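Local coordinates for substrate binding periplasmic protein (Ralstonia solanacearum, PDB 3LOP) that probably serves as a periplasmic solute receptor for amino-acid uptake, holding leucine between its two lobes, at residues A[113-127]-A[330-343]. Residues are numbered along the deposited sequence; the frame is centred on the assembly and turned at random.
Sequences TTDPLVFPIKASYQQ and VDFTDRSRPGSHYI. With LEU (leucine), chain B.
The guanidinium of Arg335 lies flat on one face of the Phe119 ring, planes 5° apart and CZ 4.0 Å from the Phe119 ring centroid, a cation-pi stack. The edge of Phe119 in turn meets a face of Phe332, CD2 standing 3.8 Å from Phe332 CG in a T-shaped pair; Val330 CG1 covers the opposite face of Phe332, and Pro120 O and Ile121 CG1 sit at its edge. The setting is consistent with the hinge between the two lobes of a periplasmic binding protein: strand 118-119 closes the parallel sheet of one lobe, 113-127 runs on into helix 125-138 of the other, and 330-343 is laid against this crossover.

Arg335 is bent at both chi2 (-53°) and chi3 (-58°), which curls its head back over the ring. There its N-H groups point, in the guanidinium plane, at two backbone carbonyls: NH1 donates to Pro116 O (3.0 Å) and NH2 to Val118 O, which it approaches from above the carbonyl plane. A weak second bond from NH2 also reaches Pro116 O. Ring and carbonyls together fix the rotation of the cation at the Asp115–Val118 turn.

Farther along, the two segments are joined by backbone bonds. Gly339 N gives a nearly straight bond to Pro120 O (2.8 Å), and Ser340 N one to Ile121 O. Pro338 CB packs on Lys122 O; three residues after Lys122, at the start of helix 125-138, Tyr125 lines the leucine pocket and, with Lys122 and Ala106, the magnesium site. Helices 284-303 and 309-317 pack around the aromatic cluster through Val295 and Leu316. Near Ile343, whose CB touches Ala123 CB, one water accepts from Ala123 N and Ser340 OG and donates to Tyr342 O at 2.6 Å from the water oxygen.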
ATOM      1  N   THR A 113      13.091   2.607   3.005  1.00  7.53           N
ATOM      2  CA  THR A 113      13.728   3.459   4.006  1.00  9.80           C
ATOM      3  C   THR A 113      15.209   3.688   3.717  1.00 11.17           C
ATOM      4  O   THR A 113      15.969   4.065   4.611  1.00 14.14           O
ATOM      5  CB  THR A 113      13.598   2.847   5.420  1.00 10.63           C
ATOM      6  OG1 THR A 113      14.065   1.491   5.397  1.00 10.64           O
ATOM      7  CG2 THR A 113      12.151   2.873   5.888  1.00  9.49           C
ATOM      8  N   THR A 114      15.617   3.488   2.468  1.00 11.01           N
ATOM      9  CA  THR A 114      17.024   3.648   2.103  1.00 11.96           C
ATOM     10  C   THR A 114      17.336   4.725   1.065  1.00 12.61           C
ATOM     11  O   THR A 114      18.437   4.746   0.512  1.00 13.64           O
ATOM     12  CB  THR A 114      17.599   2.319   1.585  1.00 12.53           C
ATOM     13  OG1 THR A 114      16.989   1.993   0.330  1.00 13.33           O
ATOM     14  CG2 THR A 114      17.328   1.198   2.580  1.00 13.77           C
ATOM     15  N   ASP A 115      16.387   5.616   0.797  1.00 10.97           N
ATOM     16  CA  ASP A 115      16.613   6.673  -0.186  1.00 10.26           C
ATOM     17  C   ASP A 115      16.182   8.025   0.378  1.00  8.69           C
ATOM     18  O   ASP A 115      15.044   8.189   0.818  1.00  8.47           O
ATOM     19  CB  ASP A 115      15.838   6.366  -1.470  1.00 10.55           C
ATOM     20  CG  ASP A 115      16.239   7.265  -2.624  1.00 12.65           C
ATOM     21  OD1 ASP A 115      16.053   8.495  -2.526  1.00 13.09           O
ATOM     22  OD2 ASP A 115      16.746   6.737  -3.637  1.00 14.19           O
ATOM     23  N   PRO A 116      17.081   9.022   0.351  1.00  9.31           N
ATOM     24  CA  PRO A 116      16.767  10.354   0.876  1.00  8.70           C
ATOM     25  C   PRO A 116      15.516  11.023   0.309  1.00  7.55           C
ATOM     26  O   PRO A 116      14.932  11.894   0.956  1.00  7.22           O
ATOM     27  CB  PRO A 116      18.043  11.148   0.583  1.00 10.72           C
ATOM     28  CG  PRO A 116      18.568  10.494  -0.655  1.00 12.66           C
ATOM     29  CD  PRO A 116      18.389   9.026  -0.329  1.00  9.78           C
ATOM     30  N   LEU A 117      15.103  10.623  -0.891  1.00  5.18           N
ATOM     31  CA  LEU A 117      13.920  11.214  -1.507  1.00  5.17           C
ATOM     32  C   LEU A 117      12.650  10.381  -1.374  1.00  4.29           C
ATOM     33  O   LEU A 117      11.591  10.785  -1.857  1.00  4.68           O
ATOM     34  CB  LEU A 117      14.191  11.516  -2.984  1.00  6.22           C
ATOM     35  CG  LEU A 117      15.088  12.736  -3.211  1.00  7.59           C
ATOM     36  CD1 LEU A 117      15.422  12.884  -4.687  1.00  8.90           C
ATOM     37  CD2 LEU A 117      14.373  13.980  -2.697  1.00  8.39           C
ATOM     38  N   VAL A 118      12.747   9.226  -0.724  1.00  4.29           N
ATOM     39  CA  VAL A 118      11.573   8.378  -0.542  1.00  4.62           C
ATOM     40  C   VAL A 118      11.089   8.473   0.899  1.00  4.35           C
ATOM     41  O   VAL A 118      11.857   8.267   1.841  1.00  4.74           O
ATOM     42  CB  VAL A 118      11.880   6.912  -0.903  1.00  4.28           C
ATOM     43  CG1 VAL A 118      10.631   6.066  -0.745  1.00  5.60           C
ATOM     44  CG2 VAL A 118      12.380   6.832  -2.341  1.00  6.39           C
ATOM     45  N   PHE A 119       9.806   8.791   1.057  1.00  3.96           N
ATOM     46  CA  PHE A 119       9.198   8.952   2.372  1.00  3.03           C
ATOM     47  C   PHE A 119       8.078   7.951   2.646  1.00  3.74           C
ATOM     48  O   PHE A 119       6.895   8.258   2.467  1.00  3.33           O
ATOM     49  CB  PHE A 119       8.654  10.378   2.523  1.00  3.62           C
ATOM     50  CG  PHE A 119       9.717  11.441   2.474  1.00  3.91           C
ATOM     51  CD1 PHE A 119      10.263  11.854   1.261  1.00  4.73           C
ATOM     52  CD2 PHE A 119      10.184  12.018   3.651  1.00  4.48           C
ATOM     53  CE1 PHE A 119      11.261  12.826   1.225  1.00  5.57           C
ATOM     54  CE2 PHE A 119      11.181  12.992   3.627  1.00  5.04           C
ATOM     55  CZ  PHE A 119      11.721  13.396   2.413  1.00  4.99           C
ATOM     56  N   PRO A 120       8.439   6.735   3.084  1.00  3.53           N
ATOM     57  CA  PRO A 120       7.429   5.716   3.376  1.00  3.29           C
ATOM     58  C   PRO A 120       6.588   6.134   4.574  1.00  3.63           C
ATOM     59  O   PRO A 120       7.116   6.644   5.566  1.00  4.26           O
ATOM     60  CB  PRO A 120       8.268   4.473   3.662  1.00  5.28           C
ATOM     61  CG  PRO A 120       9.526   5.046   4.260  1.00  5.11           C
ATOM     62  CD  PRO A 120       9.797   6.231   3.357  1.00  5.58           C
ATOM     63  N   ILE A 121       5.282   5.917   4.481  1.00  3.29           N
ATOM     64  CA  ILE A 121       4.386   6.270   5.572  1.00  3.81           C
ATOM     65  C   ILE A 121       3.966   5.045   6.380  1.00  4.00           C
ATOM     66  O   ILE A 121       4.252   4.948   7.571  1.00  5.10           O
ATOM     67  CB  ILE A 121       3.118   6.977   5.042  1.00  4.08           C
ATOM     68  CG1 ILE A 121       3.493   8.344   4.460  1.00  2.65           C
ATOM     69  CG2 ILE A 121       2.089   7.125   6.159  1.00  4.13           C
ATOM     70  CD1 ILE A 121       2.325   9.087   3.818  1.00  2.85           C
ATOM     71  N   LYS A 122       3.311   4.097   5.724  1.00  5.03           N
ATOM     72  CA  LYS A 122       2.824   2.916   6.424  1.00  4.60           C
ATOM     73  C   LYS A 122       3.889   1.975   6.975  1.00  4.58           C
ATOM     74  O   LYS A 122       5.010   1.899   6.458  1.00  4.94           O
ATOM     75  CB  LYS A 122       1.861   2.138   5.523  1.00  4.79           C
ATOM     76  CG  LYS A 122       2.494   1.462   4.325  1.00  6.98           C
ATOM     77  CD  LYS A 122       1.431   1.190   3.266  1.00  7.80           C
ATOM     78  CE  LYS A 122       1.962   0.358   2.111  1.00  8.40           C
ATOM     79  NZ  LYS A 122       1.929  -1.101   2.423  1.00 10.76           N
ATOM     80  N   ALA A 123       3.526   1.274   8.047  1.00  4.40           N
ATOM     81  CA  ALA A 123       4.414   0.299   8.668  1.00  4.35           C
ATOM     82  C   ALA A 123       4.838  -0.651   7.553  1.00  4.98           C
ATOM     83  O   ALA A 123       4.059  -0.927   6.638  1.00  5.34           O
ATOM     84  CB  ALA A 123       3.678  -0.454   9.771  1.00  5.87           C
ATOM     85  N   SER A 124       6.068  -1.148   7.643  1.00  4.35           N
ATOM     86  CA  SER A 124       6.657  -2.015   6.621  1.00  3.85           C
ATOM     87  C   SER A 124       6.136  -3.445   6.518  1.00  3.85           C
ATOM     88  O   SER A 124       5.461  -3.948   7.413  1.00  4.04           O
ATOM     89  CB  SER A 124       8.165  -2.085   6.839  1.00  4.42           C
ATOM     90  OG  SER A 124       8.458  -2.920   7.950  1.00  6.62           O
ATOM     91  N   TYR A 125       6.479  -4.102   5.412  1.00  4.16           N
ATOM     92  CA  TYR A 125       6.086  -5.489   5.197  1.00  4.31           C
ATOM     93  C   TYR A 125       6.706  -6.374   6.270  1.00  5.50           C
ATOM     94  O   TYR A 125       6.079  -7.328   6.732  1.00  5.29           O
ATOM     95  CB  TYR A 125       6.549  -6.005   3.830  1.00  3.94           C
ATOM     96  CG  TYR A 125       5.804  -5.453   2.639  1.00  4.51           C
ATOM     97  CD1 TYR A 125       4.480  -5.031   2.747  1.00  4.50           C
ATOM     98  CD2 TYR A 125       6.407  -5.415   1.383  1.00  4.61           C
ATOM     99  CE1 TYR A 125       3.773  -4.586   1.631  1.00  3.75           C
ATOM    100  CE2 TYR A 125       5.714  -4.975   0.264  1.00  3.66           C
ATOM    101  CZ  TYR A 125       4.397  -4.562   0.395  1.00  4.75           C
ATOM    102  OH  TYR A 125       3.702  -4.117  -0.701  1.00  5.81           O
ATOM    103  N   GLN A 126       7.942  -6.069   6.660  1.00  5.31           N
ATOM    104  CA  GLN A 126       8.604  -6.870   7.682  1.00  6.07           C
ATOM    105  C   GLN A 126       7.855  -6.769   9.007  1.00  5.32           C
ATOM    106  O   GLN A 126       7.734  -7.754   9.730  1.00  5.99           O
ATOM    107  CB  GLN A 126      10.056  -6.427   7.868  1.00  8.05           C
ATOM    108  CG  GLN A 126      10.883  -7.387   8.728  1.00 11.49           C
ATOM    109  CD  GLN A 126      10.923  -8.797   8.159  1.00 13.84           C
ATOM    110  OE1 GLN A 126      11.333  -9.006   7.015  1.00 17.67           O
ATOM    111  NE2 GLN A 126      10.500  -9.773   8.957  1.00 14.53           N
ATOM    112  N   GLN A 127       7.349  -5.581   9.326  1.00  4.98           N
ATOM    113  CA  GLN A 127       6.591  -5.414  10.559  1.00  5.15           C
ATOM    114  C   GLN A 127       5.314  -6.242  10.476  1.00  5.00           C
ATOM    115  O   GLN A 127       4.918  -6.875  11.453  1.00  5.28           O
ATOM    116  CB  GLN A 127       6.236  -3.944  10.796  1.00  4.95           C
ATOM    117  CG  GLN A 127       7.421  -3.045  11.096  1.00  6.76           C
ATOM    118  CD  GLN A 127       6.989  -1.631  11.433  1.00  6.95           C
ATOM    119  OE1 GLN A 127       6.524  -1.356  12.543  1.00 11.96           O
ATOM    120  NE2 GLN A 127       7.119  -0.728  10.470  1.00  5.31           N
ATOM    121  N   VAL A 330       2.601  10.892  11.718  1.00  5.67           N
ATOM    122  CA  VAL A 330       3.725  10.635  10.838  1.00  6.53           C
ATOM    123  C   VAL A 330       4.953  11.403  11.317  1.00  6.73           C
ATOM    124  O   VAL A 330       4.884  12.603  11.587  1.00  6.99           O
ATOM    125  CB  VAL A 330       3.389  11.058   9.394  1.00  8.40           C
ATOM    126  CG1 VAL A 330       4.556  10.757   8.475  1.00  9.69           C
ATOM    127  CG2 VAL A 330       2.133  10.337   8.926  1.00 11.08           C
ATOM    128  N   ASP A 331       6.071  10.696  11.437  1.00  5.92           N
ATOM    129  CA  ASP A 331       7.329  11.295  11.867  1.00  6.30           C
ATOM    130  C   ASP A 331       8.411  10.923  10.858  1.00  6.65           C
ATOM    131  O   ASP A 331       8.854   9.774  10.810  1.00  7.80           O
ATOM    132  CB  ASP A 331       7.701  10.779  13.265  1.00  6.76           C
ATOM    133  CG  ASP A 331       9.090  11.210  13.701  1.00  9.13           C
ATOM    134  OD1 ASP A 331       9.649  12.135  13.080  1.00  9.95           O
ATOM    135  OD2 ASP A 331       9.618  10.626  14.675  1.00 11.10           O
ATOM    136  N   PHE A 332       8.827  11.895  10.047  1.00  5.86           N
ATOM    137  CA  PHE A 332       9.857  11.654   9.040  1.00  7.17           C
ATOM    138  C   PHE A 332      11.245  12.097   9.490  1.00  9.68           C
ATOM    139  O   PHE A 332      12.187  12.058   8.701  1.00 12.28           O
ATOM    140  CB  PHE A 332       9.530  12.381   7.727  1.00  6.84           C
ATOM    141  CG  PHE A 332       8.351  11.818   6.978  1.00  5.88           C
ATOM    142  CD1 PHE A 332       8.199  10.444   6.802  1.00  6.37           C
ATOM    143  CD2 PHE A 332       7.429  12.673   6.385  1.00  6.54           C
ATOM    144  CE1 PHE A 332       7.144   9.933   6.041  1.00  5.54           C
ATOM    145  CE2 PHE A 332       6.371  12.172   5.620  1.00  7.22           C
ATOM    146  CZ  PHE A 332       6.231  10.799   5.449  1.00  8.32           C
ATOM    147  N   THR A 333      11.385  12.520  10.743  1.00 10.56           N
ATOM    148  CA  THR A 333      12.691  12.976  11.221  1.00 11.41           C
ATOM    149  C   THR A 333      13.718  11.847  11.290  1.00 11.99           C
ATOM    150  O   THR A 333      14.922  12.091  11.189  1.00 14.52           O
ATOM    151  CB  THR A 333      12.589  13.676  12.598  1.00 12.35           C
ATOM    152  OG1 THR A 333      12.097  12.761  13.581  1.00 12.83           O
ATOM    153  CG2 THR A 333      11.659  14.875  12.507  1.00 12.40           C
ATOM    154  N   ASP A 334      13.242  10.617  11.465  1.00 11.77           N
ATOM    155  CA  ASP A 334      14.112   9.443  11.504  1.00 11.77           C
ATOM    156  C   ASP A 334      13.909   8.740  10.165  1.00 11.13           C
ATOM    157  O   ASP A 334      12.914   8.041   9.972  1.00 11.68           O
ATOM    158  CB  ASP A 334      13.706   8.506  12.646  1.00 12.91           C
ATOM    159  CG  ASP A 334      14.583   7.269  12.723  1.00 15.79           C
ATOM    160  OD1 ASP A 334      15.453   7.096  11.839  1.00 15.76           O
ATOM    161  OD2 ASP A 334      14.406   6.469  13.666  1.00 19.15           O
ATOM    162  N   ARG A 335      14.851   8.925   9.246  1.00 10.43           N
ATOM    163  CA  ARG A 335      14.739   8.344   7.913  1.00 10.08           C
ATOM    164  C   ARG A 335      14.949   6.832   7.830  1.00 10.33           C
ATOM    165  O   ARG A 335      14.755   6.237   6.769  1.00 11.28           O
ATOM    166  CB  ARG A 335      15.713   9.045   6.953  1.00 10.00           C
ATOM    167  CG  ARG A 335      15.581  10.569   6.879  1.00 10.82           C
ATOM    168  CD  ARG A 335      14.152  11.019   6.571  1.00 11.84           C
ATOM    169  NE  ARG A 335      13.633  10.482   5.314  1.00  9.63           N
ATOM    170  CZ  ARG A 335      14.011  10.886   4.104  1.00 10.29           C
ATOM    171  NH1 ARG A 335      14.920  11.841   3.969  1.00 11.80           N
ATOM    172  NH2 ARG A 335      13.476  10.329   3.024  1.00  8.83           N
ATOM    173  N   SER A 336      15.322   6.201   8.940  1.00  9.98           N
ATOM    174  CA  SER A 336      15.565   4.760   8.934  1.00 11.00           C
ATOM    175  C   SER A 336      14.316   3.905   9.136  1.00 11.08           C
ATOM    176  O   SER A 336      14.384   2.677   9.078  1.00 12.01           O
ATOM    177  CB  SER A 336      16.597   4.395  10.004  1.00 11.13           C
ATOM    178  OG  SER A 336      16.066   4.555  11.308  1.00 13.70           O
ATOM    179  N   ARG A 337      13.175   4.547   9.361  1.00 10.98           N
ATOM    180  CA  ARG A 337      11.929   3.818   9.582  1.00 11.00           C
ATOM    181  C   ARG A 337      10.750   4.504   8.907  1.00  8.03           C
ATOM    182  O   ARG A 337      10.855   5.647   8.471  1.00  7.72           O
ATOM    183  CB  ARG A 337      11.652   3.712  11.080  1.00 14.77           C
ATOM    184  CG  ARG A 337      11.724   5.046  11.800  1.00 19.65           C
ATOM    185  CD  ARG A 337      11.349   4.910  13.265  1.00 24.39           C
ATOM    186  NE  ARG A 337      11.903   3.696  13.856  1.00 29.65           N
ATOM    187  CZ  ARG A 337      11.914   3.436  15.159  1.00 32.50           C
ATOM    188  NH1 ARG A 337      11.405   4.310  16.017  1.00 34.22           N
ATOM    189  NH2 ARG A 337      12.426   2.296  15.604  1.00 33.93           N
ATOM    190  N   PRO A 338       9.610   3.801   8.797  1.00  6.68           N
ATOM    191  CA  PRO A 338       8.427   4.394   8.166  1.00  6.04           C
ATOM    192  C   PRO A 338       7.905   5.557   9.005  1.00  6.70           C
ATOM    193  O   PRO A 338       8.089   5.586  10.223  1.00  6.63           O
ATOM    194  CB  PRO A 338       7.434   3.235   8.128  1.00  6.45           C
ATOM    195  CG  PRO A 338       8.325   2.024   8.043  1.00  7.03           C
ATOM    196  CD  PRO A 338       9.409   2.361   9.039  1.00  7.40           C
ATOM    197  N   GLY A 339       7.250   6.507   8.345  1.00  3.98           N
ATOM    198  CA  GLY A 339       6.709   7.655   9.049  1.00  4.99           C
ATOM    199  C   GLY A 339       5.715   7.290  10.136  1.00  4.55           C
ATOM    200  O   GLY A 339       5.678   7.923  11.190  1.00  6.28           O
ATOM    201  N   SER A 340       4.901   6.273   9.875  1.00  3.74           N
ATOM    202  CA  SER A 340       3.900   5.822  10.832  1.00  4.75           C
ATOM    203  C   SER A 340       4.353   4.570  11.558  1.00  6.02           C
ATOM    204  O   SER A 340       4.868   3.640  10.940  1.00  5.40           O
ATOM    205  CB  SER A 340       2.578   5.532  10.123  1.00  4.53           C
ATOM    206  OG  SER A 340       1.688   4.845  10.988  1.00  5.05           O
ATOM    207  N   HIS A 341       4.156   4.551  12.872  1.00  6.76           N
ATOM    208  CA  HIS A 341       4.527   3.396  13.676  1.00  8.31           C
ATOM    209  C   HIS A 341       3.293   2.557  13.998  1.00  7.97           C
ATOM    210  O   HIS A 341       3.369   1.595  14.763  1.00 10.20           O
ATOM    211  CB  HIS A 341       5.209   3.844  14.975  1.00 10.96           C
ATOM    212  CG  HIS A 341       4.391   4.791  15.796  1.00 14.20           C
ATOM    213  ND1 HIS A 341       3.109   4.501  16.205  1.00 16.57           N
ATOM    214  CD2 HIS A 341       4.682   6.012  16.303  1.00 16.07           C
ATOM    215  CE1 HIS A 341       2.645   5.504  16.929  1.00 16.37           C
ATOM    216  NE2 HIS A 341       3.579   6.433  17.005  1.00 17.59           N
ATOM    217  N   TYR A 342       2.159   2.916  13.400  1.00  6.34           N
ATOM    218  CA  TYR A 342       0.913   2.197  13.641  1.00  6.22           C
ATOM    219  C   TYR A 342       0.787   0.864  12.919  1.00  5.97           C
ATOM    220  O   TYR A 342       0.982   0.770  11.706  1.00  6.43           O
ATOM    221  CB  TYR A 342      -0.292   3.056  13.246  1.00  6.20           C
ATOM    222  CG  TYR A 342      -1.599   2.296  13.305  1.00  6.29           C
ATOM    223  CD1 TYR A 342      -2.189   1.979  14.528  1.00  6.58           C
ATOM    224  CD2 TYR A 342      -2.215   1.840  12.137  1.00  6.23           C
ATOM    225  CE1 TYR A 342      -3.358   1.224  14.589  1.00  7.35           C
ATOM    226  CE2 TYR A 342      -3.382   1.083  12.186  1.00  8.13           C
ATOM    227  CZ  TYR A 342      -3.946   0.778  13.414  1.00  9.14           C
ATOM    228  OH  TYR A 342      -5.091   0.018  13.467  1.00 10.43           O
ATOM    229  N   ILE A 343       0.444  -0.169  13.678  1.00  6.30           N
ATOM    230  CA  ILE A 343       0.221  -1.488  13.111  1.00  7.10           C
ATOM    231  C   ILE A 343      -0.504  -2.373  14.113  1.00  7.65           C
ATOM    232  O   ILE A 343      -0.096  -2.503  15.270  1.00  7.86           O
ATOM    233  CB  ILE A 343       1.532  -2.175  12.657  1.00  7.58           C
ATOM    234  CG1 ILE A 343       1.197  -3.548  12.065  1.00  8.16           C
ATOM    235  CG2 ILE A 343       2.508  -2.298  13.820  1.00  8.08           C
ATOM    236  CD1 ILE A 343       2.369  -4.238  11.405  1.00  8.12           C
TER
HETATM  237  N   LEU B 400       2.694  -1.831  -4.286  1.00  4.82           N
HETATM  238  CA  LEU B 400       2.068  -3.126  -4.672  1.00  7.09           C
HETATM  239  C   LEU B 400       0.601  -3.129  -4.291  1.00  7.25           C
HETATM  240  O   LEU B 400      -0.143  -3.935  -4.883  1.00  7.88           O
HETATM  241  CB  LEU B 400       2.783  -4.261  -3.960  1.00  3.61           C
HETATM  242  CG  LEU B 400       4.275  -4.024  -4.163  1.00  7.47           C
HETATM  243  CD1 LEU B 400       5.021  -4.356  -2.949  1.00  1.00           C
HETATM  244  CD2 LEU B 400       4.758  -4.804  -5.319  1.00  1.00           C
HETATM  245  OXT LEU B 400       0.222  -2.330  -3.404  1.00  8.31           O
HETATM  246  O   HOH W   1      16.063   1.122   7.327  1.00 29.51           O
HETATM  247  O   HOH W   2       1.221   2.435   9.665  1.00  4.35           O